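Long-range contacts in HutD family protein (Pseudomonas aeruginosa, PDB 1YLL), which is of unknown function but belongs to the cupin-like HutD family and is possibly linked to histidine utilisation: residues D134-A139 with L177-L182; S140-F145 with A192-S197. One frame throughout, in Å; residues are numbered along the deposited sequence.

Interaction 1: residues D134-A139 with L177-L182; sequences DWHGTA and LQHWRL
D134 OD2 is gripped twice, by the ring N-H of H179 and by a water. H179 NE2 donates to D134 OD2 over 2.7 Å, meeting the anti lone pair of the carboxylate. The bond lies near the ring plane of H179, with the carboxylate turned 66° from it. The water donates to D134 OD2 at 2.8 Å and is weakly held by R181 NH2. R181 lies alongside D134, with D134 CB over a guanidinium face. Its salt bridge is long, D134 OD1 to R181 NH1 3.8 Å.

Strand 132-137 is outermost, within this chain, in a four-stranded antiparallel sheet and pairs with 178-184. H136 and G137 continue the ladder with a strand of the second subunit. W135 and W180 form one hydrogen-bonded pair, G137 and Q178 another. H136 faces H179 in an offset stack, planes 9° apart. H179 CG is anti to its backbone N, chi1 -174°, while H136 CG stands beside its own N. H136 NE2 sits over the centre of the H179 ring and hydrogen-bonds weakly to A90 O of the second subunit.

On the opposite face, W180 CB lies 3.7 Å from the centroid of the W135 six-membered ring, a CH-pi contact. R123 of the second subunit makes a cation-pi contact with W135.

Buried H136 ND1 has no partner in the model. The carboxylate probably favours a protonated H179, while the R181 charge would temper that.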
ATOM      1  N   ASP D 134      -6.007   2.128 -11.296  1.00 16.34           N
ATOM      2  CA  ASP D 134      -4.864   3.008 -11.135  1.00 14.84           C
ATOM      3  C   ASP D 134      -4.642   3.818 -12.405  1.00 13.18           C
ATOM      4  O   ASP D 134      -5.168   3.487 -13.475  1.00 13.89           O
ATOM      5  CB  ASP D 134      -3.581   2.198 -10.844  1.00 15.85           C
ATOM      6  CG  ASP D 134      -3.027   1.481 -12.076  1.00 16.64           C
ATOM      7  OD1 ASP D 134      -3.747   0.676 -12.704  1.00 20.91           O
ATOM      8  OD2 ASP D 134      -1.853   1.724 -12.422  1.00 21.95           O
ATOM      9  N   TRP D 135      -3.895   4.908 -12.276  1.00 15.36           N
ATOM     10  CA  TRP D 135      -3.534   5.701 -13.440  1.00 12.58           C
ATOM     11  C   TRP D 135      -2.247   6.429 -13.087  1.00 14.09           C
ATOM     12  O   TRP D 135      -1.843   6.456 -11.917  1.00 13.76           O
ATOM     13  CB  TRP D 135      -4.639   6.729 -13.789  1.00 12.75           C
ATOM     14  CG  TRP D 135      -4.754   7.923 -12.891  1.00 12.65           C
ATOM     15  CD1 TRP D 135      -4.102   9.111 -13.044  1.00 12.42           C
ATOM     16  CD2 TRP D 135      -5.561   8.046 -11.718  1.00 12.77           C
ATOM     17  NE1 TRP D 135      -4.464   9.981 -12.030  1.00 14.61           N
ATOM     18  CE2 TRP D 135      -5.359   9.351 -11.207  1.00 15.32           C
ATOM     19  CE3 TRP D 135      -6.439   7.179 -11.046  1.00 14.57           C
ATOM     20  CZ2 TRP D 135      -6.007   9.820 -10.055  1.00 15.21           C
ATOM     21  CZ3 TRP D 135      -7.088   7.655  -9.883  1.00 14.57           C
ATOM     22  CH2 TRP D 135      -6.861   8.962  -9.413  1.00 13.54           C
ATOM     23  N   HIS D 136      -1.575   6.948 -14.111  1.00 12.29           N
ATOM     24  CA  HIS D 136      -0.371   7.753 -13.908  1.00 12.52           C
ATOM     25  C   HIS D 136      -0.709   9.142 -14.412  1.00 15.28           C
ATOM     26  O   HIS D 136      -1.315   9.276 -15.467  1.00 13.64           O
ATOM     27  CB  HIS D 136       0.819   7.229 -14.720  1.00 13.45           C
ATOM     28  CG  HIS D 136       1.356   5.922 -14.231  1.00 14.17           C
ATOM     29  ND1 HIS D 136       2.567   5.794 -13.565  1.00 18.28           N
ATOM     30  CD2 HIS D 136       0.850   4.674 -14.331  1.00 12.42           C
ATOM     31  CE1 HIS D 136       2.779   4.519 -13.279  1.00 12.98           C
ATOM     32  NE2 HIS D 136       1.756   3.819 -13.730  1.00 18.02           N
ATOM     33  N   GLY D 137      -0.316  10.178 -13.687  1.00 11.29           N
ATOM     34  CA  GLY D 137      -0.611  11.517 -14.181  1.00 14.99           C
ATOM     35  C   GLY D 137       0.378  12.530 -13.663  1.00 15.60           C
ATOM     36  O   GLY D 137       0.953  12.325 -12.620  1.00 15.81           O
ATOM     37  N   THR D 138       0.569  13.629 -14.378  0.50 16.85           N
ATOM     38  CA  THR D 138       1.511  14.640 -13.921  0.50 16.88           C
ATOM     39  C   THR D 138       0.839  15.843 -13.269  0.50 18.44           C
ATOM     40  O   THR D 138       1.517  16.771 -12.833  0.50 18.14           O
ATOM     41  CB  THR D 138       2.381  15.148 -15.084  0.51 15.98           C
ATOM     42  OG1 THR D 138       3.260  16.182 -14.623  0.24 18.55           O
ATOM     43  CG2 THR D 138       1.513  15.687 -16.174  0.80 13.64           C
ATOM     44  N   ALA D 139      -0.486  15.832 -13.185  1.00 18.18           N
ATOM     45  CA  ALA D 139      -1.201  16.960 -12.588  1.00 18.30           C
ATOM     46  C   ALA D 139      -0.631  17.316 -11.235  1.00 19.08           C
ATOM     47  O   ALA D 139      -0.355  16.435 -10.398  1.00 20.73           O
ATOM     48  CB  ALA D 139      -2.690  16.647 -12.453  1.00 17.15           C
ATOM     49  N   LEU D 177       5.608  12.811 -12.618  1.00 20.39           N
ATOM     50  CA  LEU D 177       4.631  11.758 -12.868  1.00 18.39           C
ATOM     51  C   LEU D 177       4.276  11.003 -11.581  1.00 18.90           C
ATOM     52  O   LEU D 177       5.153  10.476 -10.867  1.00 20.63           O
ATOM     53  CB  LEU D 177       5.216  10.799 -13.906  1.00 18.82           C
ATOM     54  CG  LEU D 177       4.529  10.194 -15.139  1.00 27.16           C
ATOM     55  CD1 LEU D 177       4.857   8.718 -15.167  1.00 21.98           C
ATOM     56  CD2 LEU D 177       3.021  10.455 -15.219  1.00 20.92           C
ATOM     57  N   GLN D 178       2.979  10.927 -11.295  1.00 16.22           N
ATOM     58  CA  GLN D 178       2.474  10.251 -10.115  1.00 16.11           C
ATOM     59  C   GLN D 178       1.723   8.983 -10.455  1.00 17.87           C
ATOM     60  O   GLN D 178       0.981   8.931 -11.449  1.00 17.87           O
ATOM     61  CB  GLN D 178       1.510  11.170  -9.344  1.00 18.00           C
ATOM     62  CG  GLN D 178       2.020  12.606  -9.100  1.00 18.12           C
ATOM     63  CD  GLN D 178       3.277  12.648  -8.218  1.00 23.14           C
ATOM     64  OE1 GLN D 178       4.166  13.489  -8.417  1.00 26.95           O
ATOM     65  NE2 GLN D 178       3.351  11.752  -7.254  1.00 21.14           N
ATOM     66  N   HIS D 179       1.880   7.965  -9.621  1.00 17.28           N
ATOM     67  CA  HIS D 179       1.161   6.722  -9.822  1.00 17.29           C
ATOM     68  C   HIS D 179       0.123   6.599  -8.716  1.00 16.74           C
ATOM     69  O   HIS D 179       0.447   6.411  -7.542  1.00 16.43           O
ATOM     70  CB  HIS D 179       2.099   5.501  -9.808  1.00 18.17           C
ATOM     71  CG  HIS D 179       1.402   4.229 -10.152  1.00 20.81           C
ATOM     72  ND1 HIS D 179       1.958   2.986  -9.929  1.00 24.34           N
ATOM     73  CD2 HIS D 179       0.174   4.003 -10.683  1.00 20.29           C
ATOM     74  CE1 HIS D 179       1.100   2.050 -10.303  1.00 26.22           C
ATOM     75  NE2 HIS D 179       0.010   2.642 -10.765  1.00 23.14           N
ATOM     76  N   TRP D 180      -1.142   6.752  -9.092  1.00 14.48           N
ATOM     77  CA  TRP D 180      -2.259   6.682  -8.159  1.00 14.47           C
ATOM     78  C   TRP D 180      -3.016   5.368  -8.265  1.00 15.84           C
ATOM     79  O   TRP D 180      -3.375   4.949  -9.367  1.00 14.81           O
ATOM     80  CB  TRP D 180      -3.277   7.805  -8.451  1.00 15.38           C
ATOM     81  CG  TRP D 180      -2.770   9.179  -8.242  1.00 13.04           C
ATOM     82  CD1 TRP D 180      -2.302  10.050  -9.191  1.00 17.30           C
ATOM     83  CD2 TRP D 180      -2.723   9.870  -6.999  1.00 16.51           C
ATOM     84  NE1 TRP D 180      -1.977  11.243  -8.605  1.00 15.33           N
ATOM     85  CE2 TRP D 180      -2.223  11.162  -7.259  1.00 15.11           C
ATOM     86  CE3 TRP D 180      -3.060   9.515  -5.683  1.00 14.92           C
ATOM     87  CZ2 TRP D 180      -2.051  12.116  -6.248  1.00 20.07           C
ATOM     88  CZ3 TRP D 180      -2.889  10.478  -4.661  1.00 17.42           C
ATOM     89  CH2 TRP D 180      -2.393  11.750  -4.959  1.00 17.67           C
ATOM     90  N   ARG D 181      -3.307   4.741  -7.123  1.00 15.93           N
ATOM     91  CA  ARG D 181      -4.055   3.494  -7.122  1.00 15.97           C
ATOM     92  C   ARG D 181      -5.179   3.549  -6.094  1.00 15.63           C
ATOM     93  O   ARG D 181      -4.962   3.961  -4.965  1.00 18.48           O
ATOM     94  CB  ARG D 181      -3.143   2.298  -6.823  1.00 19.89           C
ATOM     95  CG  ARG D 181      -3.926   0.968  -6.866  1.00 24.13           C
ATOM     96  CD  ARG D 181      -3.061  -0.235  -6.493  1.00 31.44           C
ATOM     97  NE  ARG D 181      -1.896  -0.358  -7.353  1.00 38.00           N
ATOM     98  CZ  ARG D 181      -1.945  -0.645  -8.652  1.00 40.98           C
ATOM     99  NH1 ARG D 181      -3.114  -0.851  -9.252  1.00 44.05           N
ATOM    100  NH2 ARG D 181      -0.820  -0.714  -9.355  1.00 42.90           N
ATOM    101  N   LEU D 182      -6.388   3.169  -6.491  1.00 15.26           N
ATOM    102  CA  LEU D 182      -7.507   3.174  -5.569  1.00 15.63           C
ATOM    103  C   LEU D 182      -7.989   1.745  -5.433  1.00 16.16           C
ATOM    104  O   LEU D 182      -7.994   0.980  -6.402  1.00 14.99           O
ATOM    105  CB  LEU D 182      -8.664   4.003  -6.115  1.00 17.26           C
ATOM    106  CG  LEU D 182      -8.298   5.424  -6.539  1.00 17.47           C
ATOM    107  CD1 LEU D 182      -9.552   6.065  -7.116  1.00 19.81           C
ATOM    108  CD2 LEU D 182      -7.783   6.218  -5.402  1.00 20.34           C
TER
HETATM  109  O   HOH W   1      -0.175  -0.511 -12.712  1.00 24.66           O
HETATM  110  O   HOH W   2      -0.973  13.511 -10.584  1.00 20.75           O

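Interaction 2: residues S140-F145 with A192-S197; sequences STLLLF and AVELDS
Two neighbouring strands of an antiparallel sheet meet here, in a cupin-like beta-barrel. Strand 168-171 flanks one of them and strand 120-129 the other. The backbone rungs pair T141 with L195 and L143 with V193. The straightest bond runs from L143 N to V193 O, 2.8 Å long with 176° at the hydrogen.

T141, L143, V193 and L195 share one face. L195 reaches along it, so that its CD1 sits at the notch between L143 and T141. L195 CD1 lies 4.0 Å from L143 CD1, and the two side chains cross obliquely. T141 CG2 is 4.2 Å from L195 CD1. V193 and L143 meet closer to the backbone, CB to CB at 4.0 Å. W42 of strand 42-49 packs on both L143 and L195.

The opposite face carries L142, L144, A192 and E194. A192 is small and leaves a shallow seat for L144. With CG anti to the backbone N, L144 swings CD2 to 3.8 Å from A192 CB. L142 CD1 rests on the stem of E194, 3.6 Å from E194 CG. The carboxylate of E194 continues to a salt bridge with R123 of the second subunit.

Past the last bridge, T141 with L195, the D196 carboxylate reaches S140. S140 N donates to D196 OD1 at 2.9 Å, approaching from 39° above the carboxylate plane. A water lies 2.6 Å from S140 OG, donates to D196 OD1 and accepts from S197 N.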
ATOM      1  N   SER D 140      -0.498  18.618 -11.020  1.00 19.43           N
ATOM      2  CA  SER D 140       0.041  19.143  -9.775  1.00 21.47           C
ATOM      3  C   SER D 140      -0.992  19.120  -8.665  1.00 19.73           C
ATOM      4  O   SER D 140      -0.645  19.042  -7.493  1.00 19.37           O
ATOM      5  CB  SER D 140       0.530  20.568  -9.984  1.00 24.47           C
ATOM      6  OG  SER D 140      -0.533  21.415 -10.347  1.00 32.16           O
ATOM      7  N   THR D 141      -2.271  19.218  -9.032  1.00 17.18           N
ATOM      8  CA  THR D 141      -3.313  19.155  -8.013  1.00 17.39           C
ATOM      9  C   THR D 141      -4.304  18.041  -8.308  1.00 16.28           C
ATOM     10  O   THR D 141      -4.763  17.911  -9.449  1.00 16.93           O
ATOM     11  CB  THR D 141      -4.082  20.481  -7.920  1.00 20.02           C
ATOM     12  OG1 THR D 141      -3.225  21.489  -7.363  1.00 24.24           O
ATOM     13  CG2 THR D 141      -5.317  20.323  -7.016  1.00 18.28           C
ATOM     14  N   LEU D 142      -4.572  17.203  -7.309  1.00 14.70           N
ATOM     15  CA  LEU D 142      -5.570  16.149  -7.446  1.00 15.58           C
ATOM     16  C   LEU D 142      -6.598  16.243  -6.315  1.00 15.25           C
ATOM     17  O   LEU D 142      -6.249  16.290  -5.144  1.00 15.46           O
ATOM     18  CB  LEU D 142      -4.951  14.731  -7.459  1.00 15.36           C
ATOM     19  CG  LEU D 142      -5.993  13.593  -7.272  1.00 16.95           C
ATOM     20  CD1 LEU D 142      -6.903  13.509  -8.497  1.00 18.44           C
ATOM     21  CD2 LEU D 142      -5.337  12.241  -7.068  1.00 15.55           C
ATOM     22  N   LEU D 143      -7.879  16.308  -6.676  1.00 12.81           N
ATOM     23  CA  LEU D 143      -8.933  16.290  -5.689  1.00 13.91           C
ATOM     24  C   LEU D 143      -9.649  14.971  -6.013  1.00 13.43           C
ATOM     25  O   LEU D 143     -10.084  14.746  -7.146  1.00 14.92           O
ATOM     26  CB  LEU D 143      -9.886  17.479  -5.884  1.00 14.54           C
ATOM     27  CG  LEU D 143      -9.186  18.835  -5.794  1.00 19.81           C
ATOM     28  CD1 LEU D 143     -10.101  19.952  -6.283  1.00 22.55           C
ATOM     29  CD2 LEU D 143      -8.766  19.033  -4.351  1.00 23.26           C
ATOM     30  N   LEU D 144      -9.736  14.059  -5.045  1.00 11.46           N
ATOM     31  CA  LEU D 144     -10.382  12.772  -5.315  1.00 13.78           C
ATOM     32  C   LEU D 144     -11.556  12.640  -4.345  1.00 14.75           C
ATOM     33  O   LEU D 144     -11.367  12.415  -3.151  1.00 13.63           O
ATOM     34  CB  LEU D 144      -9.361  11.627  -5.122  1.00 13.05           C
ATOM     35  CG  LEU D 144      -9.735  10.229  -5.592  1.00 17.71           C
ATOM     36  CD1 LEU D 144     -10.891   9.715  -4.780  1.00 19.70           C
ATOM     37  CD2 LEU D 144     -10.101  10.226  -7.085  1.00 16.49           C
ATOM     38  N   PHE D 145     -12.767  12.838  -4.863  1.00 13.01           N
ATOM     39  CA  PHE D 145     -13.977  12.834  -4.062  1.00 13.66           C
ATOM     40  C   PHE D 145     -14.632  11.465  -4.071  1.00 13.16           C
ATOM     41  O   PHE D 145     -14.823  10.904  -5.127  1.00 12.69           O
ATOM     42  CB  PHE D 145     -14.959  13.836  -4.661  1.00 14.15           C
ATOM     43  CG  PHE D 145     -16.305  13.857  -3.982  1.00 11.21           C
ATOM     44  CD1 PHE D 145     -16.480  14.528  -2.784  1.00 12.88           C
ATOM     45  CD2 PHE D 145     -17.402  13.212  -4.576  1.00 13.57           C
ATOM     46  CE1 PHE D 145     -17.736  14.572  -2.169  1.00 13.27           C
ATOM     47  CE2 PHE D 145     -18.675  13.252  -3.969  1.00 14.69           C
ATOM     48  CZ  PHE D 145     -18.840  13.921  -2.788  1.00 14.10           C
ATOM     49  N   ALA D 192     -12.529  11.993  -9.865  1.00 12.26           N
ATOM     50  CA  ALA D 192     -11.142  12.419  -9.896  1.00  9.85           C
ATOM     51  C   ALA D 192     -11.104  13.765 -10.611  1.00 11.19           C
ATOM     52  O   ALA D 192     -11.457  13.835 -11.790  1.00 11.76           O
ATOM     53  CB  ALA D 192     -10.321  11.403 -10.657  1.00 13.39           C
ATOM     54  N   VAL D 193     -10.651  14.794  -9.902  1.00 11.22           N
ATOM     55  CA  VAL D 193     -10.546  16.150 -10.470  1.00 10.98           C
ATOM     56  C   VAL D 193      -9.054  16.529 -10.475  1.00 11.13           C
ATOM     57  O   VAL D 193      -8.427  16.516  -9.419  1.00 13.61           O
ATOM     58  CB  VAL D 193     -11.334  17.155  -9.620  1.00 12.78           C
ATOM     59  CG1 VAL D 193     -11.137  18.576 -10.175  1.00 14.64           C
ATOM     60  CG2 VAL D 193     -12.819  16.820  -9.691  1.00 14.40           C
ATOM     61  N   GLU D 194      -8.495  16.856 -11.643  1.00 10.90           N
ATOM     62  CA  GLU D 194      -7.076  17.208 -11.711  1.00 12.55           C
ATOM     63  C   GLU D 194      -6.973  18.602 -12.284  1.00 13.82           C
ATOM     64  O   GLU D 194      -7.690  18.940 -13.230  1.00 14.21           O
ATOM     65  CB  GLU D 194      -6.307  16.160 -12.545  1.00 15.03           C
ATOM     66  CG  GLU D 194      -6.460  14.773 -11.885  1.00 19.28           C
ATOM     67  CD  GLU D 194      -6.130  13.582 -12.772  1.00 25.05           C
ATOM     68  OE1 GLU D 194      -6.917  12.572 -12.754  1.00 26.21           O
ATOM     69  OE2 GLU D 194      -5.086  13.643 -13.450  1.00 24.76           O
ATOM     70  N   LEU D 195      -6.101  19.399 -11.683  1.00 14.91           N
ATOM     71  CA  LEU D 195      -5.902  20.778 -12.095  1.00 14.99           C
ATOM     72  C   LEU D 195      -4.405  21.054 -12.238  1.00 18.84           C
ATOM     73  O   LEU D 195      -3.584  20.455 -11.546  1.00 17.90           O
ATOM     74  CB  LEU D 195      -6.478  21.715 -11.018  1.00 17.87           C
ATOM     75  CG  LEU D 195      -8.011  21.662 -10.864  1.00 16.75           C
ATOM     76  CD1 LEU D 195      -8.426  21.773  -9.404  1.00 14.31           C
ATOM     77  CD2 LEU D 195      -8.607  22.809 -11.636  1.00 20.08           C
ATOM     78  N   ASP D 196      -4.078  21.941 -13.167  1.00 19.25           N
ATOM     79  CA  ASP D 196      -2.706  22.390 -13.367  1.00 20.26           C
ATOM     80  C   ASP D 196      -2.791  23.884 -13.538  1.00 20.91           C
ATOM     81  O   ASP D 196      -3.765  24.400 -14.081  1.00 23.76           O
ATOM     82  CB  ASP D 196      -2.086  21.751 -14.587  1.00 22.00           C
ATOM     83  CG  ASP D 196      -1.430  20.433 -14.256  1.00 25.59           C
ATOM     84  OD1 ASP D 196      -0.573  20.425 -13.345  1.00 26.23           O
ATOM     85  OD2 ASP D 196      -1.770  19.432 -14.912  1.00 28.00           O
ATOM     86  N   SER D 197      -1.762  24.568 -13.063  1.00 19.65           N
ATOM     87  CA  SER D 197      -1.720  26.021 -13.084  1.00 20.83           C
ATOM     88  C   SER D 197      -0.962  26.611 -14.251  1.00 21.15           C
ATOM     89  O   SER D 197       0.041  26.061 -14.703  1.00 22.63           O
ATOM     90  CB  SER D 197      -1.076  26.538 -11.805  1.00 23.10           C
ATOM     91  OG  SER D 197      -1.765  26.048 -10.666  1.00 30.75           O
TER
HETATM   92  O   HOH W   3       0.570  22.795 -12.243  1.00 35.38           O

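Both contacts are antiparallel pairings, but of different sheets. Strand 132-137 leads into 141-146, and 178-184 into 187-197, so the same two chain passages pair twice. Interaction 2 is the more buried, near the middle of a five-stranded sheet. Interaction 1 lies farther from the centre of the chain, on an outermost strand, where a strand of the second subunit carries the sheet on. Both have backbone ladders; the side chains add aliphatic packing in interaction 2 and stacked rings and charged groups in interaction 1. The two touch where W180 CE2 meets L142 CD2 at 3.3 Å, and A139 packs on E194 and D196. R123 of the second subunit contacts both W135 and E194.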